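Long-range contacts in protein involved in catabolism of external DNA (Legionella pneumophila subsp. pneumophila, PDB 2OO3), which probably transfers a methyl group from S-adenosyl-L-methionine to the N6 atom of one adenine in 23S ribosomal RNA: residues A[42-47]-A[116-121]; A[121-126]-A[141-146]; A[105-110]-A[130-135]. All blocks are in the same frame, centred on the assembly; numbering follows the deposited sequence.

Contact 1: residues A[42-47]-A[116-121]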
ATOM      1  N   THR A  42      -3.939   3.392   8.406  1.00  8.22           N
ATOM      2  CA  THR A  42      -3.986   4.760   8.950  1.00  7.82           C
ATOM      3  C   THR A  42      -4.817   5.706   8.043  1.00  6.87           C
ATOM      4  O   THR A  42      -5.380   6.688   8.508  1.00  6.25           O
ATOM      5  CB  THR A  42      -2.529   5.328   9.096  1.00  8.26           C
ATOM      6  OG1 THR A  42      -1.814   5.071   7.879  1.00  8.37           O
ATOM      7  CG2 THR A  42      -1.732   4.634  10.225  1.00  9.48           C
ATOM      8  N   HIS A  43      -4.877   5.431   6.743  1.00  7.32           N
ATOM      9  CA  HIS A  43      -5.564   6.322   5.794  1.00  5.82           C
ATOM     10  C   HIS A  43      -6.379   5.426   4.842  1.00  7.62           C
ATOM     11  O   HIS A  43      -5.928   5.149   3.698  1.00  8.11           O
ATOM     12  CB  HIS A  43      -4.567   7.126   4.935  1.00  7.03           C
ATOM     13  CG  HIS A  43      -3.633   8.027   5.689  1.00  6.43           C
ATOM     14  ND1 HIS A  43      -2.522   7.561   6.357  1.00  9.21           N
ATOM     15  CD2 HIS A  43      -3.604   9.379   5.811  1.00  9.35           C
ATOM     16  CE1 HIS A  43      -1.864   8.585   6.891  1.00  9.86           C
ATOM     17  NE2 HIS A  43      -2.506   9.698   6.584  1.00 10.15           N
ATOM     18  N   SER A  44      -7.547   4.951   5.273  1.00  6.27           N
ATOM     19  CA  SER A  44      -8.290   3.961   4.489  1.00  8.24           C
ATOM     20  C   SER A  44      -9.051   4.466   3.253  1.00  9.25           C
ATOM     21  O   SER A  44      -9.379   3.673   2.366  1.00 11.18           O
ATOM     22  CB  SER A  44      -9.255   3.193   5.395  1.00  7.34           C
ATOM     23  OG  SER A  44      -8.532   2.635   6.466  1.00  8.52           O
ATOM     24  N   GLY A  45      -9.371   5.755   3.215  1.00  9.24           N
ATOM     25  CA  GLY A  45     -10.156   6.329   2.131  1.00  9.92           C
ATOM     26  C   GLY A  45     -11.570   5.757   2.078  1.00 10.68           C
ATOM     27  O   GLY A  45     -12.105   5.310   3.083  1.00 12.55           O
ATOM     28  N   ARG A  46     -12.193   5.747   0.911  1.00 10.12           N
ATOM     29  CA  ARG A  46     -13.585   5.301   0.840  1.00  9.71           C
ATOM     30  C   ARG A  46     -13.706   3.810   0.537  1.00  9.74           C
ATOM     31  O   ARG A  46     -14.799   3.249   0.626  1.00 11.06           O
ATOM     32  CB  ARG A  46     -14.362   6.136  -0.171  1.00 10.42           C
ATOM     33  CG  ARG A  46     -13.838   6.024  -1.567  1.00 10.35           C
ATOM     34  CD  ARG A  46     -14.721   6.767  -2.568  1.00 16.90           C
ATOM     35  NE  ARG A  46     -14.869   8.189  -2.259  1.00 23.19           N
ATOM     36  CZ  ARG A  46     -15.798   8.976  -2.805  1.00 27.44           C
ATOM     37  NH1 ARG A  46     -16.668   8.472  -3.688  1.00 27.16           N
ATOM     38  NH2 ARG A  46     -15.865  10.259  -2.466  1.00 27.11           N
ATOM     39  N   GLY A  47     -12.602   3.157   0.189  1.00  9.70           N
ATOM     40  CA  GLY A  47     -12.586   1.674   0.097  1.00  9.87           C
ATOM     41  C   GLY A  47     -12.824   1.069  -1.290  1.00  9.20           C
ATOM     42  O   GLY A  47     -12.297   0.032  -1.593  1.00  9.75           O
ATOM     43  N   LEU A 116      -9.287  -6.348  11.474  1.00  7.15           N
ATOM     44  CA  LEU A 116      -8.976  -5.189  10.614  1.00  6.93           C
ATOM     45  C   LEU A 116      -9.443  -3.932  11.312  1.00  6.99           C
ATOM     46  O   LEU A 116     -10.580  -3.843  11.783  1.00  6.90           O
ATOM     47  CB  LEU A 116      -9.670  -5.275   9.239  1.00  6.58           C
ATOM     48  CG  LEU A 116      -9.260  -6.396   8.256  1.00  7.15           C
ATOM     49  CD1 LEU A 116      -9.823  -7.753   8.677  1.00  7.20           C
ATOM     50  CD2 LEU A 116      -9.697  -6.030   6.831  1.00  7.25           C
ATOM     51  N   TYR A 117      -8.580  -2.939  11.331  1.00  6.16           N
ATOM     52  CA  TYR A 117      -8.915  -1.686  11.911  1.00  5.90           C
ATOM     53  C   TYR A 117      -8.614  -0.593  10.873  1.00  6.08           C
ATOM     54  O   TYR A 117      -7.445  -0.352  10.502  1.00  5.91           O
ATOM     55  CB  TYR A 117      -8.074  -1.516  13.158  1.00  6.76           C
ATOM     56  CG  TYR A 117      -8.537  -0.434  14.067  1.00  9.90           C
ATOM     57  CD1 TYR A 117      -9.119  -0.743  15.313  1.00 10.02           C
ATOM     58  CD2 TYR A 117      -8.377   0.913  13.719  1.00 11.59           C
ATOM     59  CE1 TYR A 117      -9.520   0.265  16.173  1.00 11.18           C
ATOM     60  CE2 TYR A 117      -8.777   1.919  14.576  1.00 11.95           C
ATOM     61  CZ  TYR A 117      -9.342   1.581  15.792  1.00 11.35           C
ATOM     62  OH  TYR A 117      -9.709   2.559  16.640  1.00 12.81           O
ATOM     63  N   LEU A 118      -9.667   0.064  10.399  1.00  5.48           N
ATOM     64  CA  LEU A 118      -9.535   0.996   9.289  1.00  5.93           C
ATOM     65  C   LEU A 118      -9.845   2.407   9.761  1.00  7.18           C
ATOM     66  O   LEU A 118     -10.904   2.636  10.359  1.00  7.30           O
ATOM     67  CB  LEU A 118     -10.516   0.622   8.173  1.00  5.59           C
ATOM     68  CG  LEU A 118     -10.476  -0.841   7.687  1.00  5.91           C
ATOM     69  CD1 LEU A 118     -11.600  -1.170   6.688  1.00  5.00           C
ATOM     70  CD2 LEU A 118      -9.039  -1.221   7.113  1.00  3.94           C
ATOM     71  N   CYS A 119      -8.953   3.348   9.472  1.00  7.58           N
ATOM     72  CA  CYS A 119      -9.124   4.738   9.946  1.00  9.34           C
ATOM     73  C   CYS A 119      -9.313   5.653   8.762  1.00  9.46           C
ATOM     74  O   CYS A 119      -8.564   5.558   7.785  1.00  9.31           O
ATOM     75  CB  CYS A 119      -7.896   5.234  10.722  1.00  9.11           C
ATOM     76  SG  CYS A 119      -7.454   4.235  12.204  1.00 12.82           S
ATOM     77  N   GLU A 120     -10.264   6.569   8.865  1.00 10.49           N
ATOM     78  CA  GLU A 120     -10.419   7.582   7.837  1.00 12.83           C
ATOM     79  C   GLU A 120     -10.871   8.904   8.456  1.00 13.76           C
ATOM     80  O   GLU A 120     -11.882   8.955   9.141  1.00 14.09           O
ATOM     81  CB  GLU A 120     -11.410   7.123   6.736  1.00 12.00           C
ATOM     82  CG  GLU A 120     -11.761   8.216   5.687  1.00 12.79           C
ATOM     83  CD  GLU A 120     -10.518   8.861   5.031  1.00 14.82           C
ATOM     84  OE1 GLU A 120      -9.505   8.151   4.744  1.00 14.44           O
ATOM     85  OE2 GLU A 120     -10.561  10.096   4.809  1.00 14.11           O
ATOM     86  N   LEU A 121     -10.151   9.967   8.137  1.00 15.21           N
ATOM     87  CA  LEU A 121     -10.433  11.287   8.702  1.00 17.94           C
ATOM     88  C   LEU A 121     -11.581  12.051   8.002  1.00 17.85           C
ATOM     89  O   LEU A 121     -12.367  12.745   8.657  1.00 17.94           O
ATOM     90  CB  LEU A 121      -9.138  12.096   8.661  1.00 18.32           C
ATOM     91  CG  LEU A 121      -8.955  13.311   9.556  1.00 21.12           C
ATOM     92  CD1 LEU A 121      -9.012  12.904  10.992  1.00 23.17           C
ATOM     93  CD2 LEU A 121      -7.651  13.985   9.226  1.00 20.88           C
TER
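Two N-H groups in succession, those of Ser44 and Gly45, tie the loop 42-47 to the end of strand 115-119. Ser44 N gives its hydrogen to Cys119 O at 2.8 Å, and the N-H...O angle of 170° makes this a nearly straight backbone bond. The second bond is to a side chain: Gly45 N reaches Glu120 OE1, also at 2.8 Å, more bent at 139° and approaching from above the carboxylate plane. Gly45 has a positive phi, a conformation that favours glycine. Glu120 CG stands anti to the backbone N (chi1 173°) and the chain then bends at chi2, bringing CD to 3.8 Å from Gly45 N, with OE1 in bonding range. Its other oxygen, OE2, accepts from His122 N, and each carboxylate oxygen is thereby held by a backbone N-H.

Van der Waals contacts fill in around these bonds. Ser44 points toward the strand, and its OG lies 3.3 Å from Leu118 CB; the same hydroxyl is hydrogen-bonded to Glu41. On the Cys119 side, the CB rests 3.7 Å from Thr42 O.

Within the loop, Thr42 OG1 and His43 ND1 share a hydrogen bond of 3.0 Å, which helps fix the rotation of the imidazole. The loop follows strand 38-41 and Glu120 follows strand 115-119, neighbouring parallel strands of the central sheet. Both His43 and Glu120 are predicted S-adenosyl-L-methionine ligands, consistent with the cofactor site at the carboxyl edge of a Rossmann-like methyltransferase sheet.

Contact 2: residues A[121-126]-A[141-146]; sequences LHPTEY and VNHTDG
His143 and Tyr126, with the largest areas buried here, meet in an offset stack: ring centroids 4.8 Å apart, planes inclined by only 17°. The displacement brings the methylene of His143, not its imidazole centre, over the phenol. His143 CB sits 3.5 Å from the Tyr126 centroid and 9° from the ring normal, a CH-pi contact over the middle of one face. The two side chains cross at about a right angle, and His143 CG, anti to the backbone N, carries the imidazole toward Leu121 O.

The far end of the imidazole is held by a hydrogen bond. His143 NE2 donates to Leu121 O at 2.7 Å; the acceptor lies almost in the ring plane, while the donor stands well above the carbonyl plane, and the N-H...O angle is 133°. Stack and bond together limit rotation of the imidazole. Pro123 adds a lighter contact, its CB 4.0 Å from His143 CE1.

These residues belong to a beta-alpha-beta unit in which helix 123-129 connects parallel neighbours 115-119 and 139-142. Tyr126, on the first turn of the helix, packs on Val141 as well as His143, its CE1 touching Val141 CG1 at 3.7 Å. A water bridges Tyr126 OH and Val141 O, donating to the carbonyl.

Leu121, third in buried area, lies by Asp145. Its CG is anti to the backbone N, and CD1 comes within 3.4 Å of Asp145 N. Asp145 and Gly146 are predicted to bind S-adenosyl-L-methionine; Asp145 is also the N-cap of helix 146-153, its OD1 making a weak hydrogen bond to Val147 N.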
ATOM      1  N   LEU A 121     -10.151   9.967   8.137  1.00 15.21           N
ATOM      2  CA  LEU A 121     -10.433  11.287   8.702  1.00 17.94           C
ATOM      3  C   LEU A 121     -11.581  12.051   8.002  1.00 17.85           C
ATOM      4  O   LEU A 121     -12.367  12.745   8.657  1.00 17.94           O
ATOM      5  CB  LEU A 121      -9.138  12.096   8.661  1.00 18.32           C
ATOM      6  CG  LEU A 121      -8.955  13.311   9.556  1.00 21.12           C
ATOM      7  CD1 LEU A 121      -9.012  12.904  10.992  1.00 23.17           C
ATOM      8  CD2 LEU A 121      -7.651  13.985   9.226  1.00 20.88           C
ATOM      9  N   HIS A 122     -11.685  11.947   6.676  1.00 17.47           N
ATOM     10  CA  HIS A 122     -12.717  12.708   5.957  1.00 18.18           C
ATOM     11  C   HIS A 122     -14.125  12.096   6.126  1.00 17.77           C
ATOM     12  O   HIS A 122     -14.321  10.895   5.882  1.00 16.64           O
ATOM     13  CB  HIS A 122     -12.357  12.859   4.467  1.00 19.21           C
ATOM     14  CG  HIS A 122     -13.271  13.786   3.722  1.00 23.08           C
ATOM     15  ND1 HIS A 122     -12.814  14.895   3.038  1.00 27.93           N
ATOM     16  CD2 HIS A 122     -14.618  13.782   3.573  1.00 24.44           C
ATOM     17  CE1 HIS A 122     -13.844  15.534   2.507  1.00 28.91           C
ATOM     18  NE2 HIS A 122     -14.950  14.881   2.821  1.00 28.27           N
ATOM     19  N   PRO A 123     -15.112  12.919   6.542  1.00 17.17           N
ATOM     20  CA  PRO A 123     -16.452  12.408   6.812  1.00 16.73           C
ATOM     21  C   PRO A 123     -17.179  11.782   5.629  1.00 16.51           C
ATOM     22  O   PRO A 123     -17.884  10.796   5.816  1.00 16.79           O
ATOM     23  CB  PRO A 123     -17.199  13.625   7.367  1.00 17.00           C
ATOM     24  CG  PRO A 123     -16.439  14.796   6.891  1.00 17.55           C
ATOM     25  CD  PRO A 123     -15.017  14.371   6.828  1.00 18.64           C
ATOM     26  N   THR A 124     -17.040  12.347   4.427  1.00 16.14           N
ATOM     27  CA  THR A 124     -17.658  11.734   3.245  1.00 16.08           C
ATOM     28  C   THR A 124     -17.011  10.390   2.925  1.00 14.77           C
ATOM     29  O   THR A 124     -17.720   9.404   2.652  1.00 14.77           O
ATOM     30  CB  THR A 124     -17.580  12.650   1.999  1.00 16.39           C
ATOM     31  OG1 THR A 124     -18.232  13.889   2.302  1.00 18.84           O
ATOM     32  CG2 THR A 124     -18.292  11.997   0.809  1.00 17.12           C
ATOM     33  N   GLU A 125     -15.678  10.366   2.944  1.00 12.96           N
ATOM     34  CA  GLU A 125     -14.924   9.152   2.664  1.00 12.99           C
ATOM     35  C   GLU A 125     -15.247   8.070   3.706  1.00 12.70           C
ATOM     36  O   GLU A 125     -15.523   6.910   3.369  1.00 11.44           O
ATOM     37  CB  GLU A 125     -13.418   9.438   2.651  1.00 12.00           C
ATOM     38  CG  GLU A 125     -13.009  10.473   1.589  1.00 16.94           C
ATOM     39  CD  GLU A 125     -13.679  10.194   0.254  1.00 21.65           C
ATOM     40  OE1 GLU A 125     -13.271   9.230  -0.424  1.00 21.83           O
ATOM     41  OE2 GLU A 125     -14.655  10.907  -0.090  1.00 23.80           O
ATOM     42  N   TYR A 126     -15.221   8.470   4.970  1.00 11.93           N
ATOM     43  CA  TYR A 126     -15.576   7.569   6.059  1.00 12.80           C
ATOM     44  C   TYR A 126     -16.976   6.982   5.870  1.00 12.98           C
ATOM     45  O   TYR A 126     -17.183   5.775   6.061  1.00 11.62           O
ATOM     46  CB  TYR A 126     -15.444   8.283   7.405  1.00 13.54           C
ATOM     47  CG  TYR A 126     -16.162   7.570   8.528  1.00 14.50           C
ATOM     48  CD1 TYR A 126     -15.567   6.478   9.187  1.00 13.46           C
ATOM     49  CD2 TYR A 126     -17.428   7.988   8.940  1.00 13.32           C
ATOM     50  CE1 TYR A 126     -16.252   5.812  10.247  1.00 13.43           C
ATOM     51  CE2 TYR A 126     -18.098   7.349   9.962  1.00 14.55           C
ATOM     52  CZ  TYR A 126     -17.499   6.260  10.612  1.00 15.98           C
ATOM     53  OH  TYR A 126     -18.199   5.633  11.621  1.00 18.43           O
ATOM     54  N   VAL A 141     -14.342   0.001  11.496  1.00  9.94           N
ATOM     55  CA  VAL A 141     -14.134   1.243  10.740  1.00 10.98           C
ATOM     56  C   VAL A 141     -14.234   2.422  11.692  1.00 12.35           C
ATOM     57  O   VAL A 141     -15.243   2.550  12.398  1.00 12.21           O
ATOM     58  CB  VAL A 141     -15.195   1.390   9.651  1.00 11.50           C
ATOM     59  CG1 VAL A 141     -14.978   2.680   8.823  1.00 13.10           C
ATOM     60  CG2 VAL A 141     -15.204   0.166   8.742  1.00 12.91           C
ATOM     61  N   ASN A 142     -13.204   3.278  11.707  1.00 12.17           N
ATOM     62  CA  ASN A 142     -13.097   4.399  12.644  1.00 14.24           C
ATOM     63  C   ASN A 142     -12.870   5.770  12.005  1.00 14.46           C
ATOM     64  O   ASN A 142     -11.993   5.930  11.153  1.00 15.11           O
ATOM     65  CB  ASN A 142     -12.000   4.103  13.640  1.00 14.71           C
ATOM     66  CG  ASN A 142     -12.294   2.854  14.437  1.00 19.12           C
ATOM     67  OD1 ASN A 142     -12.884   2.919  15.517  1.00 23.75           O
ATOM     68  ND2 ASN A 142     -11.900   1.698  13.897  1.00 24.83           N
ATOM     69  N   HIS A 143     -13.693   6.739  12.385  1.00 13.73           N
ATOM     70  CA  HIS A 143     -13.580   8.105  11.889  1.00 14.92           C
ATOM     71  C   HIS A 143     -12.616   8.853  12.814  1.00 15.24           C
ATOM     72  O   HIS A 143     -13.000   9.378  13.858  1.00 14.27           O
ATOM     73  CB  HIS A 143     -14.971   8.769  11.836  1.00 15.19           C
ATOM     74  CG  HIS A 143     -14.968  10.130  11.214  1.00 18.07           C
ATOM     75  ND1 HIS A 143     -15.990  11.041  11.413  1.00 19.10           N
ATOM     76  CD2 HIS A 143     -14.072  10.738  10.401  1.00 18.04           C
ATOM     77  CE1 HIS A 143     -15.722  12.144  10.742  1.00 20.09           C
ATOM     78  NE2 HIS A 143     -14.556  11.996  10.138  1.00 21.37           N
ATOM     79  N   THR A 144     -11.341   8.854  12.431  1.00 15.64           N
ATOM     80  CA  THR A 144     -10.292   9.269  13.321  1.00 15.90           C
ATOM     81  C   THR A 144      -9.017   9.548  12.547  1.00 16.77           C
ATOM     82  O   THR A 144      -8.832   9.065  11.420  1.00 16.10           O
ATOM     83  CB  THR A 144     -10.072   8.234  14.457  1.00 16.96           C
ATOM     84  OG1 THR A 144      -9.334   8.841  15.529  1.00 18.52           O
ATOM     85  CG2 THR A 144      -9.379   6.932  13.954  1.00 16.30           C
ATOM     86  N   ASP A 145      -8.148  10.365  13.142  1.00 16.58           N
ATOM     87  CA  ASP A 145      -6.812  10.540  12.625  1.00 16.55           C
ATOM     88  C   ASP A 145      -6.032   9.243  12.802  1.00 15.35           C
ATOM     89  O   ASP A 145      -5.559   8.948  13.914  1.00 13.66           O
ATOM     90  CB  ASP A 145      -6.101  11.653  13.398  1.00 17.55           C
ATOM     91  CG  ASP A 145      -4.810  12.071  12.741  1.00 21.24           C
ATOM     92  OD1 ASP A 145      -4.161  11.228  12.090  1.00 22.00           O
ATOM     93  OD2 ASP A 145      -4.456  13.266  12.869  1.00 28.02           O
ATOM     94  N   GLY A 146      -5.888   8.475  11.722  1.00 13.11           N
ATOM     95  CA  GLY A 146      -5.163   7.182  11.805  1.00 13.14           C
ATOM     96  C   GLY A 146      -3.732   7.262  12.326  1.00 13.16           C
ATOM     97  O   GLY A 146      -3.288   6.394  13.049  1.00 12.61           O
TER
HETATM   98  O   HOH W   1     -18.121   2.868  12.568  1.00 19.56           O

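Contact 3: residues A[105-110]-A[130-135]; sequences FAINQL and LKLPHF
Phe135 presents its ring to Ile107 and Asn108 of helix 102-109. Over one face, displaced toward the rim, lies Pro133 CB from the same loop, 4.1 Å above the plane. The helix residues meet the ring obliquely: Ile107 CG2 reaches Phe135 CD2 at 3.4 Å, and Asn108 ND2 comes to 4.0 Å from Phe135 CE2. The Asn108 amide plane is turned 64° from the ring. That amide is held by other partners, OD1 by Gln89 and ND2 by Tyr104 O, so toward Phe135 it makes a packing contact.

Ile107 has the largest area buried here. Its CG2, anti to the backbone N, meets Phe135 and also the carbonyls of Pro133 and His134, whereas CD1 reaches Pro133 O at 3.3 Å and Leu132 CD1 at 4.5 Å. No hydrogen bond crosses between the segments. The Ile107 side chain also touches Leu116 and Val139 on the sheet, placing it between loop and strands. Such apolar packing joins a helix preceding strand 115-119 to the loop that leads into edge strand 139-142, on one flank of the Rossmann-like alpha/beta fold.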
ATOM      1  N   PHE A 105      -8.885  -4.967  -0.845  1.00  5.73           N
ATOM      2  CA  PHE A 105      -7.873  -6.039  -0.926  1.00  6.00           C
ATOM      3  C   PHE A 105      -7.717  -6.804   0.400  1.00  6.61           C
ATOM      4  O   PHE A 105      -7.679  -8.065   0.421  1.00  7.10           O
ATOM      5  CB  PHE A 105      -6.517  -5.463  -1.398  1.00  6.31           C
ATOM      6  CG  PHE A 105      -6.532  -4.980  -2.841  1.00  6.51           C
ATOM      7  CD1 PHE A 105      -6.453  -5.900  -3.904  1.00  6.30           C
ATOM      8  CD2 PHE A 105      -6.605  -3.630  -3.132  1.00  5.12           C
ATOM      9  CE1 PHE A 105      -6.463  -5.450  -5.248  1.00  6.36           C
ATOM     10  CE2 PHE A 105      -6.603  -3.170  -4.477  1.00  4.66           C
ATOM     11  CZ  PHE A 105      -6.546  -4.087  -5.520  1.00  4.31           C
ATOM     12  N   ALA A 106      -7.597  -6.077   1.508  1.00  6.58           N
ATOM     13  CA  ALA A 106      -7.331  -6.727   2.800  1.00  8.39           C
ATOM     14  C   ALA A 106      -8.469  -7.668   3.240  1.00  9.83           C
ATOM     15  O   ALA A 106      -8.252  -8.784   3.727  1.00  9.81           O
ATOM     16  CB  ALA A 106      -7.017  -5.667   3.880  1.00  7.08           C
ATOM     17  N   ILE A 107      -9.699  -7.215   3.046  1.00 10.51           N
ATOM     18  CA  ILE A 107     -10.854  -8.011   3.401  1.00 10.61           C
ATOM     19  C   ILE A 107     -10.884  -9.283   2.565  1.00 11.78           C
ATOM     20  O   ILE A 107     -11.301 -10.330   3.035  1.00 12.13           O
ATOM     21  CB  ILE A 107     -12.158  -7.169   3.252  1.00 10.32           C
ATOM     22  CG1 ILE A 107     -12.234  -6.128   4.374  1.00  7.72           C
ATOM     23  CG2 ILE A 107     -13.357  -8.051   3.379  1.00 13.81           C
ATOM     24  CD1 ILE A 107     -13.322  -4.979   4.157  1.00 10.64           C
ATOM     25  N   ASN A 108     -10.395  -9.212   1.332  1.00 12.08           N
ATOM     26  CA  ASN A 108     -10.351 -10.414   0.510  1.00 13.34           C
ATOM     27  C   ASN A 108      -9.316 -11.437   0.935  1.00 13.42           C
ATOM     28  O   ASN A 108      -9.606 -12.631   0.934  1.00 16.29           O
ATOM     29  CB  ASN A 108     -10.198 -10.082  -0.984  1.00 12.81           C
ATOM     30  CG  ASN A 108     -11.534  -9.965  -1.666  1.00 15.59           C
ATOM     31  OD1 ASN A 108     -12.133 -10.974  -2.077  1.00 15.79           O
ATOM     32  ND2 ASN A 108     -12.056  -8.745  -1.722  1.00 12.21           N
ATOM     33  N   GLN A 109      -8.123 -10.995   1.305  1.00 11.25           N
ATOM     34  CA  GLN A 109      -7.064 -11.926   1.658  1.00  9.77           C
ATOM     35  C   GLN A 109      -6.950 -12.356   3.132  1.00  9.10           C
ATOM     36  O   GLN A 109      -6.348 -13.408   3.443  1.00  8.64           O
ATOM     37  CB  GLN A 109      -5.747 -11.322   1.219  1.00 10.44           C
ATOM     38  CG  GLN A 109      -5.402 -11.664  -0.234  1.00 12.06           C
ATOM     39  CD  GLN A 109      -4.122 -11.004  -0.612  1.00 13.59           C
ATOM     40  OE1 GLN A 109      -4.080  -9.792  -0.731  1.00 16.43           O
ATOM     41  NE2 GLN A 109      -3.055 -11.773  -0.711  1.00 13.64           N
ATOM     42  N   LEU A 110      -7.475 -11.542   4.032  1.00  8.38           N
ATOM     43  CA  LEU A 110      -7.401 -11.849   5.453  1.00  8.80           C
ATOM     44  C   LEU A 110      -8.419 -12.913   5.847  1.00  8.90           C
ATOM     45  O   LEU A 110      -9.247 -13.306   5.018  1.00  7.38           O
ATOM     46  CB  LEU A 110      -7.535 -10.570   6.299  1.00  8.58           C
ATOM     47  CG  LEU A 110      -6.268  -9.688   6.232  1.00  9.23           C
ATOM     48  CD1 LEU A 110      -6.485  -8.385   6.994  1.00 11.86           C
ATOM     49  CD2 LEU A 110      -5.084 -10.401   6.816  1.00  8.98           C
ATOM     50  N   LEU A 130     -18.013   2.869   5.424  1.00 11.86           N
ATOM     51  CA  LEU A 130     -18.989   2.110   6.218  1.00 11.56           C
ATOM     52  C   LEU A 130     -19.817   1.146   5.373  1.00 11.12           C
ATOM     53  O   LEU A 130     -20.478   0.264   5.926  1.00 11.43           O
ATOM     54  CB  LEU A 130     -19.956   3.065   6.972  1.00 11.73           C
ATOM     55  CG  LEU A 130     -19.343   3.906   8.080  1.00 11.13           C
ATOM     56  CD1 LEU A 130     -20.361   4.933   8.614  1.00 11.73           C
ATOM     57  CD2 LEU A 130     -18.804   3.008   9.218  1.00 13.43           C
ATOM     58  N   LYS A 131     -19.795   1.319   4.049  1.00  9.97           N
ATOM     59  CA  LYS A 131     -20.564   0.479   3.132  1.00 10.71           C
ATOM     60  C   LYS A 131     -19.778  -0.721   2.541  1.00 10.28           C
ATOM     61  O   LYS A 131     -20.326  -1.502   1.799  1.00 10.37           O
ATOM     62  CB  LYS A 131     -21.078   1.347   1.980  1.00 10.55           C
ATOM     63  CG  LYS A 131     -21.965   2.565   2.412  1.00 14.78           C
ATOM     64  CD  LYS A 131     -23.236   2.025   3.027  1.00 21.61           C
ATOM     65  CE  LYS A 131     -24.486   2.932   2.857  1.00 26.36           C
ATOM     66  NZ  LYS A 131     -25.716   2.223   3.447  1.00 24.19           N
ATOM     67  N   LEU A 132     -18.492  -0.836   2.830  1.00 11.10           N
ATOM     68  CA  LEU A 132     -17.700  -1.992   2.347  1.00 12.28           C
ATOM     69  C   LEU A 132     -18.219  -3.307   2.885  1.00 11.60           C
ATOM     70  O   LEU A 132     -18.529  -3.378   4.085  1.00 10.48           O
ATOM     71  CB  LEU A 132     -16.249  -1.852   2.779  1.00 13.13           C
ATOM     72  CG  LEU A 132     -15.380  -0.924   1.904  1.00 17.78           C
ATOM     73  CD1 LEU A 132     -14.407  -1.809   1.165  1.00 17.20           C
ATOM     74  CD2 LEU A 132     -16.158   0.058   0.935  1.00 16.77           C
ATOM     75  N   PRO A 133     -18.309  -4.351   2.013  1.00 10.51           N
ATOM     76  CA  PRO A 133     -18.697  -5.670   2.534  1.00 10.64           C
ATOM     77  C   PRO A 133     -17.613  -6.190   3.500  1.00 10.53           C
ATOM     78  O   PRO A 133     -16.414  -5.897   3.301  1.00 10.02           O
ATOM     79  CB  PRO A 133     -18.752  -6.573   1.267  1.00 10.66           C
ATOM     80  CG  PRO A 133     -17.879  -5.892   0.250  1.00 10.64           C
ATOM     81  CD  PRO A 133     -18.044  -4.391   0.555  1.00 10.52           C
ATOM     82  N   HIS A 134     -18.023  -6.931   4.527  1.00  9.73           N
ATOM     83  CA  HIS A 134     -17.070  -7.536   5.468  1.00  9.43           C
ATOM     84  C   HIS A 134     -16.908  -9.013   5.188  1.00 10.26           C
ATOM     85  O   HIS A 134     -15.983  -9.626   5.692  1.00 10.37           O
ATOM     86  CB  HIS A 134     -17.512  -7.339   6.940  1.00  8.30           C
ATOM     87  CG  HIS A 134     -17.574  -5.898   7.356  1.00  8.38           C
ATOM     88  ND1 HIS A 134     -18.104  -5.481   8.564  1.00  6.41           N
ATOM     89  CD2 HIS A 134     -17.189  -4.773   6.701  1.00  6.49           C
ATOM     90  CE1 HIS A 134     -18.003  -4.163   8.646  1.00  6.68           C
ATOM     91  NE2 HIS A 134     -17.473  -3.710   7.520  1.00  6.30           N
ATOM     92  N   PHE A 135     -17.786  -9.585   4.375  1.00 12.02           N
ATOM     93  CA  PHE A 135     -17.836 -11.062   4.236  1.00 13.56           C
ATOM     94  C   PHE A 135     -17.884 -11.685   5.640  1.00 14.06           C
ATOM     95  O   PHE A 135     -18.665 -11.232   6.479  1.00 13.86           O
ATOM     96  CB  PHE A 135     -16.657 -11.561   3.406  1.00 14.33           C
ATOM     97  CG  PHE A 135     -16.535 -10.884   2.065  1.00 17.08           C
ATOM     98  CD1 PHE A 135     -17.578 -10.915   1.151  1.00 20.37           C
ATOM     99  CD2 PHE A 135     -15.409 -10.181   1.736  1.00 20.47           C
ATOM    100  CE1 PHE A 135     -17.470 -10.236  -0.087  1.00 22.78           C
ATOM    101  CE2 PHE A 135     -15.298  -9.530   0.498  1.00 20.68           C
ATOM    102  CZ  PHE A 135     -16.323  -9.547  -0.392  1.00 18.37           C
TER

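Overall arrangement
From the N terminus, the chain leaves strand 38-41 into the loop 42-47; 68 residues later, residues 116-121 close contact 1 before contact 2 opens, the two being in series and sharing Leu121. Helix 102-109 lies inside that excursion and pairs with 130-135 only after strand 115-119, so contacts 1 and 3 cross. Contact 2 closes at 141-146, after 130-135 has closed contact 3, so contacts 2 and 3 cross as well. Contacts 1 and 2 are joined by the Arg46-Glu125 salt bridge and by neighbouring strands 115-119 and 139-142. Leu116 packing on Ile107 and Leu110 links contacts 1 and 3, while Val141 meets Leu130 between contacts 2 and 3.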